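Local coordinates for TbpB (Actinobacillus pleuropneumoniae, PDB 3HOL), which probably binds host transferrin at the cell surface as the lipoprotein part of the bacterial transferrin receptor, serving iron acquisition, at residues L120-S125 with G236-P241; G124-T129 with G186-K191; A13-E18 with F294-V299. All coordinates share one frame; numbering follows the deposited sequence.

Contact 1. Residues L120-S125 with G236-P241; sequences LTYTGS and GGFYGP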
ATOM      1  N   LEU A 120      12.798 -15.506  -6.030  1.00 13.30           N
ATOM      2  CA  LEU A 120      13.296 -15.168  -4.697  1.00 11.61           C
ATOM      3  C   LEU A 120      12.613 -15.939  -3.565  1.00 10.66           C
ATOM      4  O   LEU A 120      11.388 -16.093  -3.548  1.00  9.81           O
ATOM      5  CB  LEU A 120      13.200 -13.651  -4.459  1.00 10.97           C
ATOM      6  CG  LEU A 120      14.233 -12.758  -5.178  1.00 10.95           C
ATOM      7  CD1 LEU A 120      13.709 -11.329  -5.159  1.00 12.96           C
ATOM      8  CD2 LEU A 120      15.604 -12.850  -4.533  1.00 12.06           C
ATOM      9  N   THR A 121      13.422 -16.433  -2.642  1.00  9.39           N
ATOM     10  CA  THR A 121      12.910 -17.217  -1.485  1.00 10.62           C
ATOM     11  C   THR A 121      12.871 -16.306  -0.280  1.00  9.96           C
ATOM     12  O   THR A 121      13.885 -15.743   0.063  1.00  9.13           O
ATOM     13  CB  THR A 121      13.834 -18.431  -1.212  1.00 10.99           C
ATOM     14  OG1 THR A 121      13.661 -19.331  -2.292  1.00 15.56           O
ATOM     15  CG2 THR A 121      13.463 -19.155   0.081  1.00 12.49           C
ATOM     16  N   TYR A 122      11.689 -16.132   0.332  1.00  9.20           N
ATOM     17  CA  TYR A 122      11.590 -15.384   1.591  1.00  7.81           C
ATOM     18  C   TYR A 122      11.507 -16.438   2.704  1.00  8.62           C
ATOM     19  O   TYR A 122      10.675 -17.367   2.634  1.00  9.53           O
ATOM     20  CB  TYR A 122      10.311 -14.567   1.596  1.00  6.69           C
ATOM     21  CG  TYR A 122      10.293 -13.432   0.619  1.00  7.58           C
ATOM     22  CD1 TYR A 122      10.412 -12.118   1.067  1.00  4.10           C
ATOM     23  CD2 TYR A 122      10.151 -13.665  -0.762  1.00  8.57           C
ATOM     24  CE1 TYR A 122      10.367 -11.018   0.143  1.00  9.75           C
ATOM     25  CE2 TYR A 122      10.128 -12.581  -1.694  1.00  9.75           C
ATOM     26  CZ  TYR A 122      10.229 -11.276  -1.218  1.00  9.38           C
ATOM     27  OH  TYR A 122      10.189 -10.232  -2.089  1.00 10.54           O
ATOM     28  N   THR A 123      12.315 -16.256   3.744  1.00  8.16           N
ATOM     29  CA  THR A 123      12.369 -17.146   4.865  1.00  8.30           C
ATOM     30  C   THR A 123      12.055 -16.403   6.139  1.00  7.27           C
ATOM     31  O   THR A 123      12.546 -15.276   6.346  1.00  6.50           O
ATOM     32  CB  THR A 123      13.784 -17.760   4.986  1.00  8.71           C
ATOM     33  OG1 THR A 123      14.050 -18.513   3.790  1.00 13.36           O
ATOM     34  CG2 THR A 123      13.806 -18.764   6.123  1.00 12.04           C
ATOM     35  N   GLY A 124      11.292 -17.051   7.025  1.00  6.98           N
ATOM     36  CA  GLY A 124      10.909 -16.427   8.295  1.00  7.35           C
ATOM     37  C   GLY A 124      10.124 -17.375   9.187  1.00  7.87           C
ATOM     38  O   GLY A 124      10.451 -18.561   9.273  1.00  8.15           O
ATOM     39  N   SER A 125       9.118 -16.845   9.904  1.00  7.04           N
ATOM     40  CA  SER A 125       8.370 -17.654  10.866  1.00  7.95           C
ATOM     41  C   SER A 125       6.893 -17.514  10.610  1.00  7.74           C
ATOM     42  O   SER A 125       6.481 -16.774   9.734  1.00  6.37           O
ATOM     43  CB  SER A 125       8.626 -17.188  12.307  1.00  8.34           C
ATOM     44  OG  SER A 125       8.143 -15.847  12.489  1.00  8.19           O
ATOM     45  N   GLY A 236      -1.607 -10.908   2.058  1.00  7.45           N
ATOM     46  CA  GLY A 236      -0.498 -10.186   2.699  1.00  8.19           C
ATOM     47  C   GLY A 236       0.109  -9.178   1.763  1.00  8.03           C
ATOM     48  O   GLY A 236      -0.471  -8.902   0.740  1.00  7.83           O
ATOM     49  N   GLY A 237       1.271  -8.633   2.127  1.00  7.76           N
ATOM     50  CA  GLY A 237       1.902  -7.612   1.318  1.00  8.23           C
ATOM     51  C   GLY A 237       3.413  -7.729   1.316  1.00  8.30           C
ATOM     52  O   GLY A 237       4.004  -8.397   2.198  1.00  7.36           O
ATOM     53  N   PHE A 238       4.010  -7.101   0.303  1.00  7.34           N
ATOM     54  CA  PHE A 238       5.430  -6.863   0.265  1.00  8.01           C
ATOM     55  C   PHE A 238       5.700  -5.516   0.838  1.00  7.54           C
ATOM     56  O   PHE A 238       5.002  -4.568   0.541  1.00  7.92           O
ATOM     57  CB  PHE A 238       5.927  -6.936  -1.179  1.00  8.21           C
ATOM     58  CG  PHE A 238       5.773  -8.310  -1.778  1.00  9.01           C
ATOM     59  CD1 PHE A 238       6.652  -9.345  -1.391  1.00  7.75           C
ATOM     60  CD2 PHE A 238       4.751  -8.574  -2.689  1.00  8.52           C
ATOM     61  CE1 PHE A 238       6.539 -10.618  -1.935  1.00  7.50           C
ATOM     62  CE2 PHE A 238       4.604  -9.870  -3.231  1.00  7.47           C
ATOM     63  CZ  PHE A 238       5.533 -10.894  -2.845  1.00  6.41           C
ATOM     64  N   TYR A 239       6.717  -5.453   1.684  1.00  8.54           N
ATOM     65  CA  TYR A 239       7.065  -4.222   2.383  1.00  8.17           C
ATOM     66  C   TYR A 239       8.576  -3.958   2.217  1.00  8.61           C
ATOM     67  O   TYR A 239       9.350  -4.863   1.922  1.00  8.49           O
ATOM     68  CB  TYR A 239       6.749  -4.366   3.862  1.00  7.87           C
ATOM     69  CG  TYR A 239       5.283  -4.596   4.211  1.00  7.08           C
ATOM     70  CD1 TYR A 239       4.476  -3.534   4.604  1.00  6.89           C
ATOM     71  CD2 TYR A 239       4.734  -5.883   4.210  1.00  9.03           C
ATOM     72  CE1 TYR A 239       3.139  -3.728   4.970  1.00  9.73           C
ATOM     73  CE2 TYR A 239       3.379  -6.103   4.575  1.00  8.17           C
ATOM     74  CZ  TYR A 239       2.594  -5.005   4.970  1.00  8.94           C
ATOM     75  OH  TYR A 239       1.267  -5.158   5.348  1.00  6.91           O
ATOM     76  N   GLY A 240       9.013  -2.735   2.477  1.00  8.45           N
ATOM     77  CA  GLY A 240      10.328  -2.314   1.981  1.00  8.79           C
ATOM     78  C   GLY A 240      10.137  -1.721   0.601  1.00  9.82           C
ATOM     79  O   GLY A 240       9.315  -2.225  -0.185  1.00 10.26           O
ATOM     80  N   PRO A 241      10.908  -0.664   0.264  1.00  9.53           N
ATOM     81  CA  PRO A 241      10.661   0.009  -1.012  1.00  9.76           C
ATOM     82  C   PRO A 241      10.743  -0.903  -2.233  1.00  9.18           C
ATOM     83  O   PRO A 241      10.095  -0.618  -3.212  1.00  9.03           O
ATOM     84  CB  PRO A 241      11.800   1.049  -1.105  1.00 10.34           C
ATOM     85  CG  PRO A 241      12.210   1.288   0.342  1.00 12.02           C
ATOM     86  CD  PRO A 241      11.896   0.045   1.116  1.00  9.26           C
TER
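Tyr122 and Phe238 meet inside an antiparallel beta barrel, the N-terminal of the two barrels in this protein, and they illustrate how strands that are not neighbours in the sheet still touch through the core. Within segments 120-125 and 236-241 the nearest CA atoms, those of Tyr122 and Phe238, are 10.6 Å apart, so large side chains must bridge the gap. The CB of Tyr122 points toward segment 236-241. Phe238 starts out less directly, but its ring swings across because CG stands anti to the carbonyl carbon and beside the backbone N (chi1 -65°). The two side chains cross at about a right angle, while their ring planes are inclined by 48°, an oblique pairing with centroids 5.7 Å apart. The touching parts are the outer end of the tyrosine and one flank of the phenylalanine: Tyr122 CZ lies 3.8 Å from Phe238 CE1. Other aromatics join the cluster, His265 meeting Tyr122 and Phe207 meeting Phe238 in edge-to-face fashion, with Phe179 and Met246 touching both. Although buried, the phenol is satisfied, its OH hydrogen-bonding to the carbonyl O of Ala243, a bond that probably helps fix the ring's outer end. Toward the phenylalanine the same oxygen makes only a van der Waals contact, Tyr122 OH lying 3.7 Å from both CD1 and CE1 of Phe238.

Contact 2. Residues G124-T129 with G186-K191; sequences GSWDFT and GKLSDK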
ATOM      1  N   GLY A 124      11.292 -17.051   7.025  1.00  6.98           N
ATOM      2  CA  GLY A 124      10.909 -16.427   8.295  1.00  7.35           C
ATOM      3  C   GLY A 124      10.124 -17.375   9.187  1.00  7.87           C
ATOM      4  O   GLY A 124      10.451 -18.561   9.273  1.00  8.15           O
ATOM      5  N   SER A 125       9.118 -16.845   9.904  1.00  7.04           N
ATOM      6  CA  SER A 125       8.370 -17.654  10.866  1.00  7.95           C
ATOM      7  C   SER A 125       6.893 -17.514  10.610  1.00  7.74           C
ATOM      8  O   SER A 125       6.481 -16.774   9.734  1.00  6.37           O
ATOM      9  CB  SER A 125       8.626 -17.188  12.307  1.00  8.34           C
ATOM     10  OG  SER A 125       8.143 -15.847  12.489  1.00  8.19           O
ATOM     11  N   TRP A 126       6.099 -18.264  11.364  1.00  7.65           N
ATOM     12  CA  TRP A 126       4.666 -18.031  11.364  1.00  8.10           C
ATOM     13  C   TRP A 126       4.210 -18.264  12.812  1.00  8.14           C
ATOM     14  O   TRP A 126       4.979 -18.802  13.617  1.00  7.08           O
ATOM     15  CB  TRP A 126       3.942 -18.907  10.339  1.00  7.58           C
ATOM     16  CG  TRP A 126       3.982 -20.453  10.571  1.00  8.57           C
ATOM     17  CD1 TRP A 126       5.060 -21.303  10.379  1.00  9.48           C
ATOM     18  CD2 TRP A 126       2.887 -21.286  10.958  1.00  9.30           C
ATOM     19  NE1 TRP A 126       4.693 -22.610  10.667  1.00  9.23           N
ATOM     20  CE2 TRP A 126       3.369 -22.620  11.026  1.00  7.92           C
ATOM     21  CE3 TRP A 126       1.547 -21.030  11.294  1.00 11.66           C
ATOM     22  CZ2 TRP A 126       2.564 -23.690  11.404  1.00  9.99           C
ATOM     23  CZ3 TRP A 126       0.729 -22.109  11.668  1.00 13.00           C
ATOM     24  CH2 TRP A 126       1.254 -23.430  11.720  1.00 11.91           C
ATOM     25  N   ASP A 127       3.010 -17.779  13.132  1.00  5.99           N
ATOM     26  CA  ASP A 127       2.415 -17.859  14.450  1.00  5.90           C
ATOM     27  C   ASP A 127       0.911 -18.000  14.225  1.00  6.96           C
ATOM     28  O   ASP A 127       0.435 -17.775  13.103  1.00  6.70           O
ATOM     29  CB  ASP A 127       2.717 -16.560  15.222  1.00  5.54           C
ATOM     30  CG  ASP A 127       4.145 -16.546  15.770  1.00  6.43           C
ATOM     31  OD1 ASP A 127       4.390 -17.320  16.704  1.00  6.62           O
ATOM     32  OD2 ASP A 127       4.985 -15.755  15.256  1.00  6.12           O
ATOM     33  N   PHE A 128       0.164 -18.337  15.276  1.00  7.45           N
ATOM     34  CA  PHE A 128      -1.256 -18.620  15.131  1.00  8.97           C
ATOM     35  C   PHE A 128      -1.939 -18.544  16.461  1.00  9.06           C
ATOM     36  O   PHE A 128      -1.284 -18.642  17.529  1.00  8.25           O
ATOM     37  CB  PHE A 128      -1.527 -20.045  14.552  1.00  9.22           C
ATOM     38  CG  PHE A 128      -0.977 -21.190  15.412  1.00 11.23           C
ATOM     39  CD1 PHE A 128      -1.737 -21.746  16.446  1.00 12.57           C
ATOM     40  CD2 PHE A 128       0.282 -21.733  15.159  1.00  9.86           C
ATOM     41  CE1 PHE A 128      -1.215 -22.795  17.241  1.00 11.98           C
ATOM     42  CE2 PHE A 128       0.800 -22.765  15.946  1.00 10.17           C
ATOM     43  CZ  PHE A 128       0.034 -23.294  16.986  1.00 12.15           C
ATOM     44  N   THR A 129      -3.266 -18.414  16.389  1.00  7.79           N
ATOM     45  CA  THR A 129      -4.111 -18.767  17.542  1.00  8.54           C
ATOM     46  C   THR A 129      -5.234 -19.672  17.049  1.00  8.80           C
ATOM     47  O   THR A 129      -5.768 -19.445  15.953  1.00  7.43           O
ATOM     48  CB  THR A 129      -4.677 -17.539  18.340  1.00  8.77           C
ATOM     49  OG1 THR A 129      -5.582 -18.009  19.360  1.00 10.01           O
ATOM     50  CG2 THR A 129      -5.445 -16.499  17.421  1.00  7.41           C
ATOM     51  N   GLY A 186       4.725 -21.775  -1.185  1.00  9.09           N
ATOM     52  CA  GLY A 186       5.470 -21.834   0.056  1.00  8.54           C
ATOM     53  C   GLY A 186       4.925 -22.891   1.006  1.00  8.76           C
ATOM     54  O   GLY A 186       3.935 -23.556   0.704  1.00  8.75           O
ATOM     55  N   LYS A 187       5.580 -23.003   2.161  1.00  7.85           N
ATOM     56  CA  LYS A 187       5.235 -23.945   3.201  1.00  9.07           C
ATOM     57  C   LYS A 187       5.368 -23.300   4.583  1.00  9.12           C
ATOM     58  O   LYS A 187       6.348 -22.585   4.875  1.00  9.61           O
ATOM     59  CB  LYS A 187       6.138 -25.171   3.181  1.00  8.51           C
ATOM     60  CG  LYS A 187       6.096 -26.012   1.877  1.00 11.24           C
ATOM     61  CD  LYS A 187       6.953 -27.294   2.036  1.00 16.21           C
ATOM     62  CE  LYS A 187       6.737 -28.254   0.857  1.00 21.48           C
ATOM     63  NZ  LYS A 187       6.905 -27.559  -0.442  1.00 23.65           N
ATOM     64  N   LEU A 188       4.394 -23.606   5.427  1.00  8.43           N
ATOM     65  CA  LEU A 188       4.498 -23.336   6.871  1.00  8.20           C
ATOM     66  C   LEU A 188       4.767 -24.688   7.512  1.00  9.23           C
ATOM     67  O   LEU A 188       3.999 -25.639   7.319  1.00  8.92           O
ATOM     68  CB  LEU A 188       3.177 -22.730   7.372  1.00  8.06           C
ATOM     69  CG  LEU A 188       2.731 -21.512   6.566  1.00  7.43           C
ATOM     70  CD1 LEU A 188       1.486 -20.904   7.241  1.00  8.67           C
ATOM     71  CD2 LEU A 188       3.854 -20.429   6.458  1.00 10.43           C
ATOM     72  N   SER A 189       5.843 -24.759   8.292  1.00 10.18           N
ATOM     73  CA  SER A 189       6.342 -26.001   8.859  1.00 10.38           C
ATOM     74  C   SER A 189       6.415 -25.923  10.369  1.00 11.31           C
ATOM     75  O   SER A 189       6.443 -24.826  10.929  1.00 10.05           O
ATOM     76  CB  SER A 189       7.740 -26.283   8.297  1.00 10.68           C
ATOM     77  OG  SER A 189       7.650 -26.440   6.900  1.00 13.55           O
ATOM     78  N   ASP A 190       6.446 -27.090  11.016  1.00 11.60           N
ATOM     79  CA  ASP A 190       6.706 -27.215  12.448  1.00 11.85           C
ATOM     80  C   ASP A 190       7.860 -28.207  12.566  1.00 13.52           C
ATOM     81  O   ASP A 190       7.668 -29.431  12.398  1.00 14.27           O
ATOM     82  CB  ASP A 190       5.468 -27.776  13.138  1.00 11.26           C
ATOM     83  CG  ASP A 190       5.649 -27.912  14.639  1.00 12.45           C
ATOM     84  OD1 ASP A 190       6.734 -27.610  15.129  1.00 11.54           O
ATOM     85  OD2 ASP A 190       4.688 -28.317  15.316  1.00 11.29           O
ATOM     86  N   LYS A 191       9.049 -27.681  12.846  1.00 14.05           N
ATOM     87  CA  LYS A 191      10.277 -28.461  12.788  1.00 14.94           C
ATOM     88  C   LYS A 191      10.332 -29.115  11.395  1.00 14.61           C
ATOM     89  O   LYS A 191      10.265 -28.398  10.396  1.00 13.74           O
ATOM     90  CB  LYS A 191      10.399 -29.451  13.986  1.00 14.70           C
ATOM     91  CG  LYS A 191      10.551 -28.773  15.387  1.00 16.55           C
ATOM     92  CD  LYS A 191      11.573 -29.544  16.290  1.00 24.43           C
ATOM     93  CE  LYS A 191      11.569 -28.972  17.727  1.00 29.54           C
ATOM     94  NZ  LYS A 191      12.953 -28.753  18.363  1.00 30.27           N
TER
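The wall of the N-terminal beta barrel provides this contact, in which Trp126 of strand 119-133 reaches past the intervening strand 171-178 to Leu188 and Ser189 on strand 183-190. Trp126 and Leu188 are the closest backbone pair, 7.0 Å from CA to CA, and both turn their CB toward the opposite strand. The indole is used in two ways at once. Over one face sits the leucine: its CB is 3.6 Å from the centroid of the five-membered ring of Trp126 and almost directly over that ring, a CH-pi contact. The branches then spread over the ring system, with Leu188 CD1 4.0 Å from Trp126 CD2 and Leu188 CD2 4.1 Å from Trp126 CG. At the edge, the indole N-H is spent on the next residue's backbone: Trp126 NE1 donates to Ser189 O at 2.8 Å with a nearly straight N-H...O angle of 168°. The acceptor lies close to the indole plane, whereas the donor stands above the carbonyl plane, 38° out of it. The ring gets there from a crowded position, CG lying between the backbone N and the carbonyl carbon (chi1 65°). Face contact and edge bond together should restrict rotation of the indole. Tyr171 meets the same indole edge-to-face, and Phe261 and Ile195 touch it from strands 257-265 and 193-203. Here a buried tryptophan links next-but-one strands by a side-chain-to-backbone bond, as part of an antiparallel up-and-down barrel.

Contact 3. Residues A13-E18 with F294-V299; sequences AKKEKE and FGDASV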
ATOM      1  N   ALA A  13     -11.255   0.977 -22.635  1.00 35.39           N
ATOM      2  CA  ALA A  13     -12.029   0.198 -21.663  1.00 35.87           C
ATOM      3  C   ALA A  13     -11.953   0.813 -20.251  1.00 36.01           C
ATOM      4  O   ALA A  13     -10.897   1.299 -19.828  1.00 35.92           O
ATOM      5  CB  ALA A  13     -11.518  -1.235 -21.636  1.00 36.17           C
ATOM      6  N   LYS A  14     -13.054   0.824 -19.519  1.00 35.70           N
ATOM      7  CA  LYS A  14     -12.975   1.349 -18.162  1.00 36.12           C
ATOM      8  C   LYS A  14     -12.352   0.298 -17.235  1.00 35.40           C
ATOM      9  O   LYS A  14     -12.442  -0.894 -17.517  1.00 35.87           O
ATOM     10  CB  LYS A  14     -14.339   1.846 -17.667  1.00 36.12           C
ATOM     11  CG  LYS A  14     -15.242   0.775 -17.085  1.00 38.38           C
ATOM     12  CD  LYS A  14     -16.648   1.321 -16.838  1.00 40.46           C
ATOM     13  CE  LYS A  14     -17.597   0.203 -16.385  1.00 42.46           C
ATOM     14  NZ  LYS A  14     -17.320  -1.114 -17.044  1.00 43.90           N
ATOM     15  N   LYS A  15     -11.697   0.741 -16.159  1.00 34.67           N
ATOM     16  CA  LYS A  15     -11.064  -0.181 -15.213  1.00 34.17           C
ATOM     17  C   LYS A  15     -12.152  -1.064 -14.633  1.00 35.13           C
ATOM     18  O   LYS A  15     -13.146  -0.553 -14.145  1.00 34.26           O
ATOM     19  CB  LYS A  15     -10.379   0.577 -14.079  1.00 33.22           C
ATOM     20  CG  LYS A  15      -9.566  -0.300 -13.114  1.00 30.73           C
ATOM     21  CD  LYS A  15      -8.783   0.555 -12.093  1.00 26.57           C
ATOM     22  CE  LYS A  15      -7.968  -0.332 -11.170  1.00 27.39           C
ATOM     23  NZ  LYS A  15      -7.405   0.382  -9.979  1.00 25.37           N
ATOM     24  N   GLU A  16     -11.966  -2.375 -14.671  1.00 36.72           N
ATOM     25  CA  GLU A  16     -13.002  -3.271 -14.144  1.00 38.99           C
ATOM     26  C   GLU A  16     -13.114  -3.061 -12.647  1.00 38.89           C
ATOM     27  O   GLU A  16     -12.166  -3.283 -11.916  1.00 39.59           O
ATOM     28  CB  GLU A  16     -12.683  -4.729 -14.455  1.00 39.55           C
ATOM     29  CG  GLU A  16     -11.201  -5.030 -14.532  1.00 43.98           C
ATOM     30  CD  GLU A  16     -10.891  -6.518 -14.618  1.00 49.56           C
ATOM     31  OE1 GLU A  16      -9.686  -6.840 -14.795  1.00 51.40           O
ATOM     32  OE2 GLU A  16     -11.831  -7.359 -14.507  1.00 51.07           O
ATOM     33  N   LYS A  17     -14.259  -2.580 -12.196  1.00 39.45           N
ATOM     34  CA  LYS A  17     -14.459  -2.369 -10.769  1.00 39.93           C
ATOM     35  C   LYS A  17     -14.296  -3.697 -10.056  1.00 39.24           C
ATOM     36  O   LYS A  17     -14.644  -4.751 -10.582  1.00 39.98           O
ATOM     37  CB  LYS A  17     -15.839  -1.797 -10.486  1.00 40.56           C
ATOM     38  CG  LYS A  17     -15.948  -1.058  -9.152  1.00 42.86           C
ATOM     39  CD  LYS A  17     -16.907   0.118  -9.290  1.00 45.64           C
ATOM     40  CE  LYS A  17     -16.626   0.919 -10.580  1.00 47.38           C
ATOM     41  NZ  LYS A  17     -17.609   2.034 -10.787  1.00 48.41           N
ATOM     42  N   GLU A  18     -13.734  -3.641  -8.864  1.00 38.27           N
ATOM     43  CA  GLU A  18     -13.463  -4.845  -8.098  1.00 36.69           C
ATOM     44  C   GLU A  18     -14.031  -4.624  -6.699  1.00 35.06           C
ATOM     45  O   GLU A  18     -14.075  -3.474  -6.220  1.00 35.53           O
ATOM     46  CB  GLU A  18     -11.950  -5.084  -8.083  1.00 37.25           C
ATOM     47  CG  GLU A  18     -11.382  -5.829  -6.877  1.00 38.56           C
ATOM     48  CD  GLU A  18      -9.881  -5.618  -6.761  1.00 41.20           C
ATOM     49  OE1 GLU A  18      -9.133  -6.571  -7.068  1.00 41.68           O
ATOM     50  OE2 GLU A  18      -9.446  -4.489  -6.402  1.00 42.86           O
ATOM     51  N   PHE A 294      -1.353   0.650  -1.783  1.00 10.80           N
ATOM     52  CA  PHE A 294      -1.253  -0.778  -2.042  1.00 10.54           C
ATOM     53  C   PHE A 294      -1.445  -1.152  -3.509  1.00 10.92           C
ATOM     54  O   PHE A 294      -1.425  -2.319  -3.862  1.00 11.98           O
ATOM     55  CB  PHE A 294      -2.206  -1.547  -1.126  1.00 10.81           C
ATOM     56  CG  PHE A 294      -2.021  -1.240   0.324  1.00 10.33           C
ATOM     57  CD1 PHE A 294      -0.877  -1.665   0.984  1.00  9.01           C
ATOM     58  CD2 PHE A 294      -3.016  -0.554   1.031  1.00 11.59           C
ATOM     59  CE1 PHE A 294      -0.707  -1.410   2.359  1.00  8.50           C
ATOM     60  CE2 PHE A 294      -2.874  -0.283   2.392  1.00 13.00           C
ATOM     61  CZ  PHE A 294      -1.698  -0.701   3.062  1.00  9.26           C
ATOM     62  N   GLY A 295      -1.552  -0.161  -4.377  1.00 11.20           N
ATOM     63  CA  GLY A 295      -1.761  -0.444  -5.803  1.00 11.47           C
ATOM     64  C   GLY A 295      -3.092   0.061  -6.359  1.00 11.30           C
ATOM     65  O   GLY A 295      -3.410  -0.176  -7.504  1.00 11.67           O
ATOM     66  N   ASP A 296      -3.861   0.770  -5.547  1.00 12.46           N
ATOM     67  CA  ASP A 296      -5.084   1.426  -6.030  1.00 12.35           C
ATOM     68  C   ASP A 296      -4.859   2.946  -5.916  1.00 12.34           C
ATOM     69  O   ASP A 296      -4.843   3.508  -4.810  1.00 11.84           O
ATOM     70  CB  ASP A 296      -6.301   0.965  -5.225  1.00 13.38           C
ATOM     71  CG  ASP A 296      -7.623   1.399  -5.875  1.00 16.07           C
ATOM     72  OD1 ASP A 296      -7.610   2.372  -6.645  1.00 12.42           O
ATOM     73  OD2 ASP A 296      -8.664   0.772  -5.621  1.00 20.04           O
ATOM     74  N   ALA A 297      -4.668   3.610  -7.068  1.00 12.45           N
ATOM     75  CA  ALA A 297      -4.381   5.050  -7.089  1.00 12.28           C
ATOM     76  C   ALA A 297      -5.622   5.830  -6.635  1.00 13.99           C
ATOM     77  O   ALA A 297      -5.518   7.020  -6.284  1.00 14.01           O
ATOM     78  CB  ALA A 297      -3.956   5.492  -8.493  1.00 12.76           C
ATOM     79  N   SER A 298      -6.775   5.169  -6.631  1.00 14.04           N
ATOM     80  CA  SER A 298      -8.034   5.818  -6.182  1.00 16.49           C
ATOM     81  C   SER A 298      -8.303   5.672  -4.685  1.00 16.68           C
ATOM     82  O   SER A 298      -9.360   6.070  -4.179  1.00 17.24           O
ATOM     83  CB  SER A 298      -9.229   5.333  -6.994  1.00 16.72           C
ATOM     84  OG  SER A 298      -9.000   5.679  -8.355  1.00 21.98           O
ATOM     85  N   VAL A 299      -7.320   5.156  -3.961  1.00 16.74           N
ATOM     86  CA  VAL A 299      -7.406   5.128  -2.507  1.00 16.17           C
ATOM     87  C   VAL A 299      -6.254   5.986  -2.000  1.00 15.48           C
ATOM     88  O   VAL A 299      -5.064   5.733  -2.305  1.00 13.68           O
ATOM     89  CB  VAL A 299      -7.341   3.667  -1.997  1.00 17.08           C
ATOM     90  CG1 VAL A 299      -7.187   3.619  -0.491  1.00 15.25           C
ATOM     91  CG2 VAL A 299      -8.592   2.862  -2.458  1.00 17.74           C
TER
HETATM   92  O   HOH W   1      -7.123   3.859  -9.998  1.00 19.23           O
HETATM   93  O   HOH W   2      -9.188   2.100  -8.922  1.00 22.03           O
HETATM   94  O   HOH W   3      -5.952  -1.528  -8.199  1.00 24.92           O
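Lys15 holds its CG anti to the backbone N (chi1 -174°) and runs fully extended beyond it, which carries its ammonium group to Asp296; the carboxylate comes to meet it because Asp296 CG is likewise anti to its own backbone N (chi1 -168°). The two side chains meet obliquely in a long salt bridge, Lys15 NZ to Asp296 OD1 at 3.9 Å, and waters bridge the gap between the segments. One water accepts from Lys15 NZ at 2.7 Å and donates to Asp296 OD1 at 2.8 Å; another accepts from the same NZ and donates to Gly295 O. A third joins Ser298 OG to the ammonium group more weakly. Asp296 OD1 also accepts from Ser298 N at 2.9 Å, on its anti side and tilted out of the carboxylate plane, making an Asx turn, and a type I beta turn runs from Asp296 to Val299. The bond to Ser298 N probably helps hold the carboxylate where the lysine meets it. Glu363 OE2, the stronger partner of Lys15 NZ, forms a salt bridge with it and also accepts from Ala297 N. The contact joins the loop between strands 7-9 and 29-33 to the C-lobe handle domain, at the loop between strands 287-290 and 299-302, beside Glu363 at the end of strand 356-363.

From the N terminus, the chain first passes 13-18, whose partner is 294-299, with 275 residues between them; contact 3 therefore closes the widest loop, and both other contacts lie within it. Strand 119-133 then supplies the first halves of contacts 1 and 2, which overlap at Gly124 and Ser125. Contact 2 closes first, at 186-191, and contact 1 later, at 236-241; because 124-129 begins after 120-125, the shorter loop starts and finishes within the longer. These two, with centres 14 Å apart, join strands of one barrel. Contact 3 instead ties the N-terminal segment to the C-lobe handle region, with its centre 24 Å from that of contact 1.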